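Local coordinates for ribonuclease H (Uncultured organism, PDB 4IBN), which probably cuts RNA endonucleolytically within RNA-DNA hybrids, using magnesium, as a monomeric type 1 ribonuclease H with an atypical DEDN active-site motif, at residues N155-H160 with S178-W183; V17-D22 with A38-E43; R56-S61 with T170-L175; S24-G29 with L161-A166; R90-T95 with E142-R147. All coordinates share one frame; numbering follows the deposited sequence.

Interaction 1. Residues N155-H160 with S178-W183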
# COMPACT_ATOMS: atom_id res chain seq x y z
N ASN A 155 -10.25 -0.08 -4.19
CA ASN A 155 -10.00 -0.56 -2.85
C ASN A 155 -10.56 -1.95 -2.66
O ASN A 155 -9.93 -2.75 -2.09
CB ASN A 155 -10.56 0.36 -1.80
CG ASN A 155 -10.57 -0.27 -0.43
OD1 ASN A 155 -9.58 -0.24 0.24
ND2 ASN A 155 -11.68 -0.83 -0.04
N GLU A 156 -11.75 -2.18 -3.15
CA GLU A 156 -12.35 -3.49 -3.07
C GLU A 156 -11.60 -4.52 -3.86
O GLU A 156 -11.60 -5.63 -3.48
CB GLU A 156 -13.87 -3.49 -3.30
CG GLU A 156 -14.63 -2.52 -2.43
CD GLU A 156 -15.94 -3.05 -1.84
OE1 GLU A 156 -16.12 -4.25 -1.81
OE2 GLU A 156 -16.82 -2.27 -1.47
N TYR A 157 -11.03 -4.13 -4.99
CA TYR A 157 -10.21 -5.05 -5.74
C TYR A 157 -8.98 -5.43 -4.94
O TYR A 157 -8.57 -6.55 -4.87
CB TYR A 157 -9.81 -4.51 -7.11
CG TYR A 157 -8.93 -5.46 -7.87
CD1 TYR A 157 -7.62 -5.20 -8.10
CD2 TYR A 157 -9.42 -6.65 -8.30
CE1 TYR A 157 -6.82 -6.09 -8.74
CE2 TYR A 157 -8.64 -7.54 -8.94
CZ TYR A 157 -7.34 -7.26 -9.17
OH TYR A 157 -6.54 -8.12 -9.82
N ALA A 158 -8.39 -4.42 -4.33
CA ALA A 158 -7.17 -4.66 -3.58
C ALA A 158 -7.45 -5.61 -2.45
O ALA A 158 -6.64 -6.40 -2.13
CB ALA A 158 -6.58 -3.37 -3.06
N ASN A 159 -8.60 -5.47 -1.84
CA ASN A 159 -8.98 -6.39 -0.79
C ASN A 159 -9.14 -7.79 -1.33
O ASN A 159 -8.73 -8.76 -0.74
CB ASN A 159 -10.28 -5.97 -0.12
CG ASN A 159 -10.68 -6.88 1.01
OD1 ASN A 159 -10.12 -6.84 2.04
ND2 ASN A 159 -11.66 -7.64 0.79
N HIS A 160 -9.71 -7.86 -2.52
CA HIS A 160 -9.87 -9.15 -3.15
C HIS A 160 -8.49 -9.76 -3.37
O HIS A 160 -8.31 -10.93 -3.22
CB HIS A 160 -10.56 -9.00 -4.49
CG HIS A 160 -10.22 -10.05 -5.48
ND1 HIS A 160 -10.86 -11.26 -5.52
CD2 HIS A 160 -9.33 -10.07 -6.48
CE1 HIS A 160 -10.35 -11.99 -6.48
NE2 HIS A 160 -9.43 -11.28 -7.09
N SER A 178 -2.46 -6.94 -14.34
CA SER A 178 -3.57 -6.88 -13.42
C SER A 178 -4.78 -7.69 -13.77
O SER A 178 -5.15 -7.81 -14.87
CB SER A 178 -4.00 -5.45 -13.15
OG SER A 178 -4.98 -5.38 -12.19
N GLY A 179 -5.45 -8.15 -12.75
CA GLY A 179 -6.71 -8.81 -12.91
C GLY A 179 -7.91 -7.89 -12.76
O GLY A 179 -9.00 -8.32 -12.76
N TYR A 180 -7.66 -6.60 -12.64
CA TYR A 180 -8.72 -5.71 -12.29
C TYR A 180 -9.87 -5.75 -13.28
O TYR A 180 -10.98 -5.78 -12.93
CB TYR A 180 -8.26 -4.23 -12.19
CG TYR A 180 -9.44 -3.32 -11.94
CD1 TYR A 180 -9.92 -3.15 -10.68
CD2 TYR A 180 -10.10 -2.71 -12.95
CE1 TYR A 180 -11.00 -2.41 -10.44
CE2 TYR A 180 -11.18 -1.96 -12.71
CZ TYR A 180 -11.63 -1.81 -11.46
OH TYR A 180 -12.71 -1.11 -11.20
N GLU A 181 -9.56 -5.73 -14.55
CA GLU A 181 -10.61 -5.63 -15.52
C GLU A 181 -11.53 -6.83 -15.53
O GLU A 181 -12.67 -6.72 -15.72
CB GLU A 181 -10.02 -5.34 -16.89
CG GLU A 181 -9.53 -3.90 -16.99
CD GLU A 181 -8.14 -3.66 -16.39
OE1 GLU A 181 -7.49 -4.61 -15.97
OE2 GLU A 181 -7.70 -2.51 -16.41
N GLU A 182 -10.96 -8.00 -15.40
CA GLU A 182 -11.74 -9.20 -15.33
C GLU A 182 -12.59 -9.22 -14.06
O GLU A 182 -13.73 -9.54 -14.08
CB GLU A 182 -10.86 -10.43 -15.48
CG GLU A 182 -10.14 -10.56 -16.83
CD GLU A 182 -11.04 -10.99 -18.02
OE1 GLU A 182 -12.24 -11.25 -17.89
OE2 GLU A 182 -10.52 -11.09 -19.14
N TRP A 183 -12.02 -8.82 -12.94
CA TRP A 183 -12.76 -8.76 -11.70
C TRP A 183 -13.95 -7.79 -11.81
O TRP A 183 -14.99 -8.02 -11.30
CB TRP A 183 -11.82 -8.31 -10.55
CG TRP A 183 -12.47 -8.06 -9.22
CD1 TRP A 183 -12.69 -8.94 -8.24
CD2 TRP A 183 -12.92 -6.81 -8.73
NE1 TRP A 183 -13.29 -8.36 -7.19
CE2 TRP A 183 -13.43 -7.03 -7.46
CE3 TRP A 183 -12.93 -5.52 -9.23
CZ2 TRP A 183 -13.95 -6.02 -6.72
CZ3 TRP A 183 -13.46 -4.55 -8.50
CH2 TRP A 183 -13.94 -4.78 -7.25
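Tyr-157, within helix 153-168, and Tyr-180, at the start of the short helix 180-184, are the residues whose CA atoms come nearest across the contact, 6.7 Å apart. The Tyr-157 side chain leaves with CG anti to the backbone N (chi1 179°), and Tyr-180 CA lies over one face of its ring, 3.9 Å from the centroid. Tyr-180 also turns its ring edge, CD1 foremost, to the Tyr-157 ring in a T-shaped pair with planes at 84°. Tyr-157 in turn presents its own edge to Trp-183, CD2 standing 3.5 Å from Trp-183 CG above the indole face. Trp-183 CD1 sits over the centre of the His-160 imidazole. At the far end Tyr-157 OH is hydrogen-bonded to Asp-57 OD2, which Gly-179 N, at the N-cap, also binds. Ser-178 OG accepts from Tyr-180 N at 3.0 Å, an ST turn, and is hydrogen-bonded to Asp-57 OD1. The aromatic cluster thus joins the two helices through edge-to-face and CH-pi contacts, while the Asp-57 carboxylate, tying phenol to turn, would probably be stabilised in its charged form.

Interaction 2. Residues V17-D22 with A38-E43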
# COMPACT_ATOMS: atom_id res chain seq x y z
N VAL A 17 1.89 7.66 -10.40
CA VAL A 17 1.01 6.53 -10.32
C VAL A 17 0.04 6.65 -9.17
O VAL A 17 0.29 7.37 -8.27
CB VAL A 17 1.76 5.22 -10.13
CG1 VAL A 17 2.58 4.85 -11.34
CG2 VAL A 17 2.62 5.23 -8.95
N ALA A 18 -1.06 5.93 -9.26
CA ALA A 18 -1.99 5.84 -8.17
C ALA A 18 -2.03 4.42 -7.71
O ALA A 18 -2.23 3.56 -8.47
CB ALA A 18 -3.37 6.30 -8.59
N VAL A 19 -1.83 4.25 -6.41
CA VAL A 19 -1.71 2.96 -5.80
C VAL A 19 -2.84 2.75 -4.81
O VAL A 19 -3.18 3.64 -4.14
CB VAL A 19 -0.39 2.90 -5.06
CG1 VAL A 19 -0.33 1.70 -4.20
CG2 VAL A 19 0.73 2.92 -6.05
N TYR A 20 -3.44 1.57 -4.84
CA TYR A 20 -4.54 1.24 -3.98
C TYR A 20 -4.19 -0.04 -3.27
O TYR A 20 -4.03 -1.02 -3.89
CB TYR A 20 -5.85 1.04 -4.77
CG TYR A 20 -6.25 2.28 -5.53
CD1 TYR A 20 -7.04 3.20 -4.96
CD2 TYR A 20 -5.80 2.51 -6.81
CE1 TYR A 20 -7.37 4.33 -5.61
CE2 TYR A 20 -6.14 3.61 -7.46
CZ TYR A 20 -6.92 4.54 -6.85
OH TYR A 20 -7.30 5.69 -7.45
N ALA A 21 -4.13 0.01 -1.95
CA ALA A 21 -3.63 -1.09 -1.16
C ALA A 21 -4.62 -1.54 -0.11
O ALA A 21 -5.40 -0.77 0.32
CB ALA A 21 -2.36 -0.68 -0.51
N ASP A 22 -4.58 -2.82 0.23
CA ASP A 22 -5.40 -3.38 1.29
C ASP A 22 -4.73 -4.58 1.90
O ASP A 22 -3.80 -5.05 1.40
CB ASP A 22 -6.81 -3.77 0.86
CG ASP A 22 -7.71 -4.04 2.05
OD1 ASP A 22 -7.76 -3.24 2.92
OD2 ASP A 22 -8.30 -5.08 2.16
N ALA A 38 -1.48 -9.13 1.67
CA ALA A 38 -1.45 -7.73 1.28
C ALA A 38 -1.65 -7.66 -0.23
O ALA A 38 -1.01 -8.37 -0.95
CB ALA A 38 -0.14 -7.09 1.65
N GLY A 39 -2.56 -6.81 -0.66
CA GLY A 39 -2.86 -6.62 -2.05
C GLY A 39 -2.70 -5.17 -2.50
O GLY A 39 -3.12 -4.30 -1.82
N VAL A 40 -2.05 -4.98 -3.64
CA VAL A 40 -1.83 -3.67 -4.19
C VAL A 40 -2.16 -3.59 -5.68
O VAL A 40 -1.70 -4.37 -6.43
CB VAL A 40 -0.38 -3.29 -4.05
CG1 VAL A 40 -0.13 -1.93 -4.54
CG2 VAL A 40 0.06 -3.43 -2.67
N LEU A 41 -2.97 -2.60 -6.07
CA LEU A 41 -3.19 -2.28 -7.46
C LEU A 41 -2.46 -0.99 -7.78
O LEU A 41 -2.61 -0.04 -7.09
CB LEU A 41 -4.68 -2.06 -7.69
CG LEU A 41 -5.12 -1.51 -9.02
CD1 LEU A 41 -4.82 -2.43 -10.15
CD2 LEU A 41 -6.56 -1.13 -9.03
N VAL A 42 -1.68 -0.99 -8.86
CA VAL A 42 -1.01 0.22 -9.34
C VAL A 42 -1.63 0.65 -10.66
O VAL A 42 -1.69 -0.12 -11.55
CB VAL A 42 0.49 -0.03 -9.59
CG1 VAL A 42 1.21 1.24 -9.95
CG2 VAL A 42 1.15 -0.62 -8.36
N GLU A 43 -2.09 1.88 -10.73
CA GLU A 43 -2.63 2.45 -11.93
C GLU A 43 -1.66 3.41 -12.55
O GLU A 43 -1.07 4.15 -11.86
CB GLU A 43 -3.93 3.20 -11.66
CG GLU A 43 -5.03 2.30 -11.18
CD GLU A 43 -6.42 2.89 -11.32
OE1 GLU A 43 -6.51 4.10 -11.51
OE2 GLU A 43 -7.38 2.14 -11.22
O HOH W 1 -7.29 6.21 -9.96
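Glu-43 and Ala-18 form the first hydrogen-bonded pair of an antiparallel ladder in which Tyr-20 pairs with Leu-41 and Asp-22 with Gly-39, six backbone bonds in all. The Glu-43 side chain can be followed outward from this ladder. Its CB lies 3.6 Å from Ala-18 O. CG, anti to the carbonyl carbon (chi1 -64°), comes to 4.1 Å from Tyr-20 CE2, and CD reaches 3.9 Å from the same ring atom, ring and carboxylate planes being 66° apart. OE1 then meets a water at 2.7 Å; that water lies in the plane of the Tyr-20 ring, 2.6 Å from Tyr-20 OH, and bridges the two tips. OE2 is held from outside, by a salt bridge to Arg-55 and a hydrogen bond from Gln-154. On the other face the valines mesh, Val-19 CG1 touching Val-40 CG1 at 3.7 Å. Asp-22 OD1 comes close to Asp-96 OD1, consistent with the acidic cluster at which RNase H enzymes bind magnesium. This hairpin of strands 16-25 and 34-45 forms the middle of the sheet, between strand 90-95 and strand 53-62, and helix 67-82 packs on its Ala-21 and Val-40 face.

Interaction 3. Residues R56-S61 with T170-L175; sequences RDVWVS and TQSGGL
Trp-59 and Ser-172 are joined by two hydrogen bonds: Trp-59 N donates to Ser-172 OG at 3.0 Å, and Ser-172 N donates back to Trp-59 O at the same length, tilted 32° from the carbonyl plane. The serine hydroxyl gives its own proton to Gly-174 O at 2.8 Å, so it both accepts from the strand and holds its own loop in shape. Two further bonds fasten Thr-170: its OG1 accepts from Trp-59 NE1 at 2.9 Å, somewhat out of the indole plane, and its O accepts from Ser-61 OG, which stands above the carbonyl plane. A water links Trp-59 O to Gly-173 N. Packing contacts centre on the indole, where Ser-172 CB rides over the six-membered ring, 3.5 Å from its centroid and 7° off the normal, a CH-pi contact. Apart from this, Leu-175 CD2 rests on Arg-56 CB at 3.8 Å. Replacing Trp-59 by an alanine would probably leave Thr-170 OG1 without its indole donor and open a gap beside Ser-172 CB. Gly-173 and Gly-174 take backbone angles at which a CB would press on the preceding carbonyl. The loop runs from helix 153-168 to strand 176-177 alongside strand 53-62, whose other neighbour is strand 34-45. Trp-59 also packs on Ala-165 of helix 153-168, and Val-58 and Val-60 on helix 67-82.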
# COMPACT_ATOMS: atom_id res chain seq x y z
N ARG A 56 -1.35 -2.74 -12.92
CA ARG A 56 -0.53 -3.83 -12.44
C ARG A 56 -0.86 -4.16 -10.97
O ARG A 56 -1.24 -3.33 -10.23
CB ARG A 56 0.94 -3.51 -12.56
CG ARG A 56 1.40 -3.16 -13.92
CD ARG A 56 1.60 -4.34 -14.73
NE ARG A 56 2.18 -4.01 -16.01
CZ ARG A 56 1.47 -3.76 -17.08
NH1 ARG A 56 0.17 -3.89 -17.06
NH2 ARG A 56 2.07 -3.46 -18.20
N ASP A 57 -0.66 -5.43 -10.60
CA ASP A 57 -0.92 -5.91 -9.25
C ASP A 57 0.34 -6.40 -8.56
O ASP A 57 1.20 -6.89 -9.19
CB ASP A 57 -1.82 -7.14 -9.30
CG ASP A 57 -3.22 -6.87 -9.87
OD1 ASP A 57 -3.60 -5.76 -9.99
OD2 ASP A 57 -3.93 -7.84 -10.17
N VAL A 58 0.38 -6.31 -7.24
CA VAL A 58 1.48 -6.90 -6.46
C VAL A 58 0.96 -7.40 -5.11
O VAL A 58 0.30 -6.65 -4.39
CB VAL A 58 2.61 -5.88 -6.22
CG1 VAL A 58 2.04 -4.55 -5.77
CG2 VAL A 58 3.60 -6.43 -5.21
N TRP A 59 1.25 -8.65 -4.76
CA TRP A 59 0.74 -9.18 -3.53
C TRP A 59 1.76 -10.04 -2.80
O TRP A 59 2.69 -10.53 -3.39
CB TRP A 59 -0.58 -9.95 -3.73
CG TRP A 59 -0.47 -11.19 -4.50
CD1 TRP A 59 -0.22 -12.42 -4.02
CD2 TRP A 59 -0.59 -11.34 -5.91
NE1 TRP A 59 -0.20 -13.33 -5.02
CE2 TRP A 59 -0.43 -12.69 -6.19
CE3 TRP A 59 -0.87 -10.46 -6.95
CZ2 TRP A 59 -0.47 -13.17 -7.47
CZ3 TRP A 59 -0.92 -10.95 -8.20
CH2 TRP A 59 -0.73 -12.29 -8.45
N VAL A 60 1.54 -10.18 -1.51
CA VAL A 60 2.33 -11.08 -0.69
C VAL A 60 1.50 -11.65 0.43
O VAL A 60 0.46 -11.16 0.70
CB VAL A 60 3.50 -10.39 -0.08
CG1 VAL A 60 4.44 -9.94 -1.15
CG2 VAL A 60 3.07 -9.26 0.76
N SER A 61 1.99 -12.72 1.04
CA SER A 61 1.25 -13.34 2.12
C SER A 61 2.17 -13.86 3.21
O SER A 61 3.32 -14.02 2.97
CB SER A 61 0.40 -14.47 1.59
OG SER A 61 1.14 -15.37 0.85
N THR A 170 0.31 -17.22 -1.69
CA THR A 170 1.11 -16.90 -2.85
C THR A 170 1.67 -15.49 -2.75
O THR A 170 1.28 -14.74 -1.93
CB THR A 170 0.34 -16.96 -4.14
OG1 THR A 170 -0.75 -16.06 -4.09
CG2 THR A 170 -0.23 -18.32 -4.29
N GLN A 171 2.60 -15.20 -3.64
CA GLN A 171 3.20 -13.90 -3.80
C GLN A 171 3.35 -13.64 -5.28
O GLN A 171 3.49 -14.54 -6.03
CB GLN A 171 4.58 -13.86 -3.18
CG GLN A 171 4.66 -14.32 -1.77
CD GLN A 171 4.45 -15.77 -1.66
OE1 GLN A 171 4.98 -16.51 -2.44
NE2 GLN A 171 3.64 -16.18 -0.71
N SER A 172 3.31 -12.39 -5.69
CA SER A 172 3.52 -12.07 -7.09
C SER A 172 5.00 -11.93 -7.41
O SER A 172 5.43 -12.16 -8.48
CB SER A 172 2.72 -10.82 -7.46
OG SER A 172 3.20 -9.76 -6.74
N GLY A 173 5.75 -11.49 -6.45
CA GLY A 173 7.16 -11.28 -6.62
C GLY A 173 7.45 -9.92 -7.15
O GLY A 173 8.58 -9.50 -7.24
N GLY A 174 6.40 -9.23 -7.49
CA GLY A 174 6.56 -7.90 -8.01
C GLY A 174 5.34 -7.54 -8.81
O GLY A 174 4.35 -8.16 -8.69
N LEU A 175 5.48 -6.55 -9.68
CA LEU A 175 4.40 -6.10 -10.52
C LEU A 175 4.08 -7.09 -11.60
O LEU A 175 4.93 -7.43 -12.35
CB LEU A 175 4.76 -4.78 -11.14
CG LEU A 175 4.85 -3.74 -10.07
CD1 LEU A 175 5.78 -2.64 -10.39
CD2 LEU A 175 3.50 -3.22 -9.70
O HOH W 2 5.44 -10.31 -4.12

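Interaction 4. Residues S24-G29 with L161-A166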
# COMPACT_ATOMS: atom_id res chain seq x y z
N SER A 24 -5.62 -8.22 4.52
CA SER A 24 -6.59 -8.97 5.22
C SER A 24 -6.00 -10.21 5.87
O SER A 24 -5.12 -10.82 5.34
CB SER A 24 -7.67 -9.40 4.27
OG SER A 24 -8.72 -9.97 4.97
N CYS A 25 -6.56 -10.59 7.00
CA CYS A 25 -6.30 -11.87 7.61
C CYS A 25 -7.55 -12.72 7.47
O CYS A 25 -8.62 -12.21 7.34
CB CYS A 25 -6.00 -11.73 9.07
SG CYS A 25 -4.37 -11.11 9.43
N LEU A 26 -7.38 -14.02 7.50
CA LEU A 26 -8.49 -14.92 7.42
C LEU A 26 -8.57 -15.81 8.63
O LEU A 26 -7.63 -16.41 8.97
CB LEU A 26 -8.34 -15.83 6.23
CG LEU A 26 -8.19 -15.28 4.85
CD1 LEU A 26 -7.73 -16.39 3.98
CD2 LEU A 26 -9.50 -14.82 4.41
N GLY A 27 -9.73 -15.92 9.21
CA GLY A 27 -9.91 -16.84 10.31
C GLY A 27 -10.27 -16.18 11.60
O GLY A 27 -10.46 -15.03 11.65
N ASN A 28 -10.42 -16.95 12.64
CA ASN A 28 -10.77 -16.40 13.94
C ASN A 28 -9.84 -16.81 15.07
O ASN A 28 -10.25 -16.92 16.17
CB ASN A 28 -12.21 -16.71 14.32
CG ASN A 28 -12.43 -18.14 14.56
OD1 ASN A 28 -11.56 -18.96 14.34
ND2 ASN A 28 -13.61 -18.47 15.04
N GLY A 29 -8.58 -17.04 14.75
CA GLY A 29 -7.59 -17.34 15.74
C GLY A 29 -7.14 -16.08 16.44
O GLY A 29 -7.44 -15.02 15.99
N LEU A 161 -7.54 -8.95 -3.76
CA LEU A 161 -6.21 -9.45 -3.96
C LEU A 161 -5.58 -9.92 -2.63
O LEU A 161 -4.90 -10.87 -2.59
CB LEU A 161 -5.27 -8.42 -4.58
CG LEU A 161 -5.22 -8.03 -6.03
CD1 LEU A 161 -4.17 -6.98 -6.22
CD2 LEU A 161 -4.91 -9.21 -6.86
N ALA A 162 -5.79 -9.15 -1.59
CA ALA A 162 -5.23 -9.48 -0.31
C ALA A 162 -5.76 -10.80 0.19
O ALA A 162 -5.06 -11.57 0.70
CB ALA A 162 -5.53 -8.42 0.69
N VAL A 163 -7.04 -10.99 0.06
CA VAL A 163 -7.67 -12.23 0.49
C VAL A 163 -7.21 -13.41 -0.32
O VAL A 163 -7.00 -14.45 0.19
CB VAL A 163 -9.19 -12.14 0.54
CG1 VAL A 163 -9.81 -13.46 0.94
CG2 VAL A 163 -9.61 -11.11 1.49
N THR A 164 -7.06 -13.20 -1.61
CA THR A 164 -6.57 -14.25 -2.47
C THR A 164 -5.16 -14.63 -2.04
O THR A 164 -4.80 -15.74 -2.03
CB THR A 164 -6.52 -13.76 -3.93
OG1 THR A 164 -7.83 -13.52 -4.41
CG2 THR A 164 -5.88 -14.77 -4.78
N ALA A 165 -4.36 -13.63 -1.74
CA ALA A 165 -3.00 -13.89 -1.31
C ALA A 165 -2.98 -14.68 0.00
O ALA A 165 -2.25 -15.61 0.14
CB ALA A 165 -2.25 -12.60 -1.16
N ALA A 166 -3.82 -14.32 0.94
CA ALA A 166 -3.87 -14.99 2.20
C ALA A 166 -4.31 -16.44 2.03
O ALA A 166 -3.83 -17.31 2.65
CB ALA A 166 -4.78 -14.32 3.07
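Leu-26, Ser-24 and Val-163 meet without a ring, guanidinium or carboxylate between them, so no flat group offers a face or an edge and the contact is made by aliphatic carbons, with the Ser-24 hydroxyl and backbone N against methyls. Leu-26, with CG anti to the carbonyl carbon (chi1 -57°), splits its branches over the helix: CD2 touches Val-163 CG1 at 3.7 Å, the two side chains crossing at about a right angle, and CD1 touches Ala-166 CB at 3.7 Å. Ser-24 meets the other valine methyl, its OG lying 3.8 Å from Val-163 CG2. Here the end of strand 16-25 and the loop after it run beside helix 153-168, which covers the opposite side of the RNase H sheet from helix 67-82. An alanine in place of Leu-26 would probably leave Val-163 CG1 and Ala-166 CB without their apolar cover from this loop. The small Ala-162 lets the helix come near the strand backbone, its CB 3.8 Å from Ser-24 N. Backbone bonds from Ser-24 to Gly-37 and from Leu-26 to Pro-35 tie this end to strand 34-45.

Interaction 5. Residues R90-T95 with E142-R147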
# COMPACT_ATOMS: atom_id res chain seq x y z
N ARG A 90 6.22 9.84 -8.23
CA ARG A 90 5.19 10.49 -7.47
C ARG A 90 4.03 9.49 -7.31
O ARG A 90 3.66 8.90 -8.23
CB ARG A 90 4.72 11.74 -8.17
CG ARG A 90 5.71 12.81 -8.13
CD ARG A 90 5.28 14.00 -9.00
NE ARG A 90 5.60 13.73 -10.37
CZ ARG A 90 5.06 14.35 -11.39
NH1 ARG A 90 4.19 15.29 -11.19
NH2 ARG A 90 5.39 14.02 -12.61
N VAL A 91 3.52 9.31 -6.11
CA VAL A 91 2.55 8.29 -5.82
C VAL A 91 1.41 8.85 -5.01
O VAL A 91 1.62 9.45 -4.05
CB VAL A 91 3.18 7.13 -5.02
CG1 VAL A 91 2.19 6.06 -4.73
CG2 VAL A 91 4.40 6.60 -5.74
N VAL A 92 0.20 8.55 -5.42
CA VAL A 92 -0.93 8.76 -4.57
C VAL A 92 -1.26 7.40 -4.01
O VAL A 92 -1.58 6.55 -4.76
CB VAL A 92 -2.13 9.27 -5.36
CG1 VAL A 92 -3.29 9.45 -4.44
CG2 VAL A 92 -1.81 10.55 -6.01
N PHE A 93 -1.15 7.22 -2.69
CA PHE A 93 -1.33 5.93 -2.07
C PHE A 93 -2.59 5.97 -1.25
O PHE A 93 -2.66 6.67 -0.33
CB PHE A 93 -0.11 5.59 -1.19
CG PHE A 93 -0.04 4.16 -0.67
CD1 PHE A 93 0.82 3.26 -1.20
CD2 PHE A 93 -0.76 3.78 0.41
CE1 PHE A 93 0.91 2.03 -0.72
CE2 PHE A 93 -0.66 2.55 0.88
CZ PHE A 93 0.17 1.67 0.31
N THR A 94 -3.56 5.18 -1.67
CA THR A 94 -4.83 5.12 -1.00
C THR A 94 -5.07 3.77 -0.35
O THR A 94 -4.98 2.79 -0.96
CB THR A 94 -6.00 5.40 -1.99
OG1 THR A 94 -5.82 6.65 -2.62
CG2 THR A 94 -7.29 5.40 -1.27
N THR A 95 -5.39 3.79 0.93
CA THR A 95 -5.57 2.59 1.68
C THR A 95 -6.70 2.72 2.67
O THR A 95 -7.03 3.77 3.01
CB THR A 95 -4.32 2.23 2.44
OG1 THR A 95 -4.55 1.07 3.21
CG2 THR A 95 -3.89 3.34 3.29
N GLU A 142 1.49 11.08 -1.55
CA GLU A 142 0.33 11.65 -0.94
C GLU A 142 -0.42 10.49 -0.36
O GLU A 142 -0.80 9.64 -1.07
CB GLU A 142 -0.55 12.40 -1.94
CG GLU A 142 -1.87 12.82 -1.37
CD GLU A 142 -2.75 13.64 -2.27
OE1 GLU A 142 -2.35 14.01 -3.35
OE2 GLU A 142 -3.86 13.90 -1.86
N TRP A 143 -0.59 10.50 0.94
CA TRP A 143 -1.23 9.41 1.63
C TRP A 143 -2.72 9.68 1.80
O TRP A 143 -3.06 10.71 2.28
CB TRP A 143 -0.56 9.20 3.01
CG TRP A 143 0.92 8.94 2.95
CD1 TRP A 143 1.90 9.82 3.16
CD2 TRP A 143 1.56 7.70 2.68
NE1 TRP A 143 3.12 9.23 3.00
CE2 TRP A 143 2.92 7.92 2.71
CE3 TRP A 143 1.10 6.44 2.42
CZ2 TRP A 143 3.82 6.92 2.46
CZ3 TRP A 143 1.98 5.46 2.19
CH2 TRP A 143 3.32 5.69 2.20
N ARG A 144 -3.59 8.77 1.37
CA ARG A 144 -5.03 8.98 1.43
C ARG A 144 -5.72 7.80 2.08
O ARG A 144 -5.35 6.73 1.81
CB ARG A 144 -5.61 9.10 0.02
CG ARG A 144 -5.18 10.33 -0.74
CD ARG A 144 -6.03 10.56 -1.93
NE ARG A 144 -5.59 11.65 -2.77
CZ ARG A 144 -5.98 11.83 -4.01
NH1 ARG A 144 -6.81 10.99 -4.56
NH2 ARG A 144 -5.52 12.82 -4.72
N TRP A 145 -6.72 8.06 2.92
CA TRP A 145 -7.54 7.03 3.55
C TRP A 145 -8.93 6.99 2.93
O TRP A 145 -9.49 7.99 2.62
CB TRP A 145 -7.68 7.31 5.05
CG TRP A 145 -8.55 6.37 5.76
CD1 TRP A 145 -8.29 5.12 6.02
CD2 TRP A 145 -9.83 6.64 6.30
NE1 TRP A 145 -9.29 4.54 6.67
CE2 TRP A 145 -10.27 5.46 6.86
CE3 TRP A 145 -10.64 7.74 6.35
CZ2 TRP A 145 -11.49 5.34 7.46
CZ3 TRP A 145 -11.85 7.63 6.95
CH2 TRP A 145 -12.26 6.44 7.49
N VAL A 146 -9.45 5.79 2.77
CA VAL A 146 -10.85 5.57 2.47
C VAL A 146 -11.37 4.46 3.33
O VAL A 146 -10.63 3.64 3.73
CB VAL A 146 -11.06 5.13 1.00
CG1 VAL A 146 -10.81 6.28 0.05
CG2 VAL A 146 -10.23 3.97 0.68
N ARG A 147 -12.66 4.44 3.59
CA ARG A 147 -13.24 3.30 4.25
C ARG A 147 -13.21 2.10 3.36
O ARG A 147 -13.53 2.15 2.25
CB ARG A 147 -14.66 3.58 4.69
CG ARG A 147 -14.79 4.58 5.84
CD ARG A 147 -16.25 4.96 6.14
NE ARG A 147 -16.68 6.04 5.26
CZ ARG A 147 -17.52 5.86 4.27
NH1 ARG A 147 -18.03 4.69 4.10
NH2 ARG A 147 -17.83 6.83 3.47
O HOH W 3 -7.62 8.40 -3.68
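Thr-94 OG1 and Arg-144 NH1 share a water, which sits 2.7 Å from Thr-94 OG1 and accepts from Arg-144 NH1. The guanidinium is gripped at a second point: Arg-144 NE donates to Glu-142 OE2 at 3.0 Å in a salt bridge that lies in the guanidinium plane yet meets the carboxylate from well above its own plane. Glu-142 OE1 is bound by Arg-206 N. Val-92 CG1 covers the centre of one guanidinium face, 3.5 Å above it, so a methyl and two in-plane partners limit its turning. Beneath these side chains the strands run parallel, their axes 22° apart, with Phe-93 N bonding Glu-142 O and Arg-144 N bonding Phe-93 O, both at 2.9 Å. Strand 90-95 continues through helices 98-113 and 126-136 into strand 140-145, a crossover connection that sets the latter at the edge of the sheet. On the other face Trp-143, its CG anti to the carbonyl carbon (chi1 -57°), lays CZ3 over the Phe-93 ring, 3.7 Å from Phe-93 CD2. Trp-143 packs on Met-104 and Thr-105 of helix 98-113, and Phe-93 on Val-75 of helix 67-82. Farther along, Thr-94 CG2 meets Val-146 CG2 at 3.8 Å.

Four of the five contacts reach the mixed sheet of the RNase H fold. Interaction 2 is its central hairpin; interaction 5, centre about 9 Å away, extends it through strand 90-95 to the edge strand 140-145, and interaction 3, about 11 Å away, covers strand 53-62 on the other flank. Interactions 1 and 4 both use helix 153-168, about 15 Å apart between centres, and Asp-57 of interaction 3 connects it to interaction 1. Along the chain, interaction 2 closes before interaction 5 opens, and interaction 5 before interaction 1. Interactions 3 and 4 each span interaction 5, so the late helix and loop return to strands laid down early.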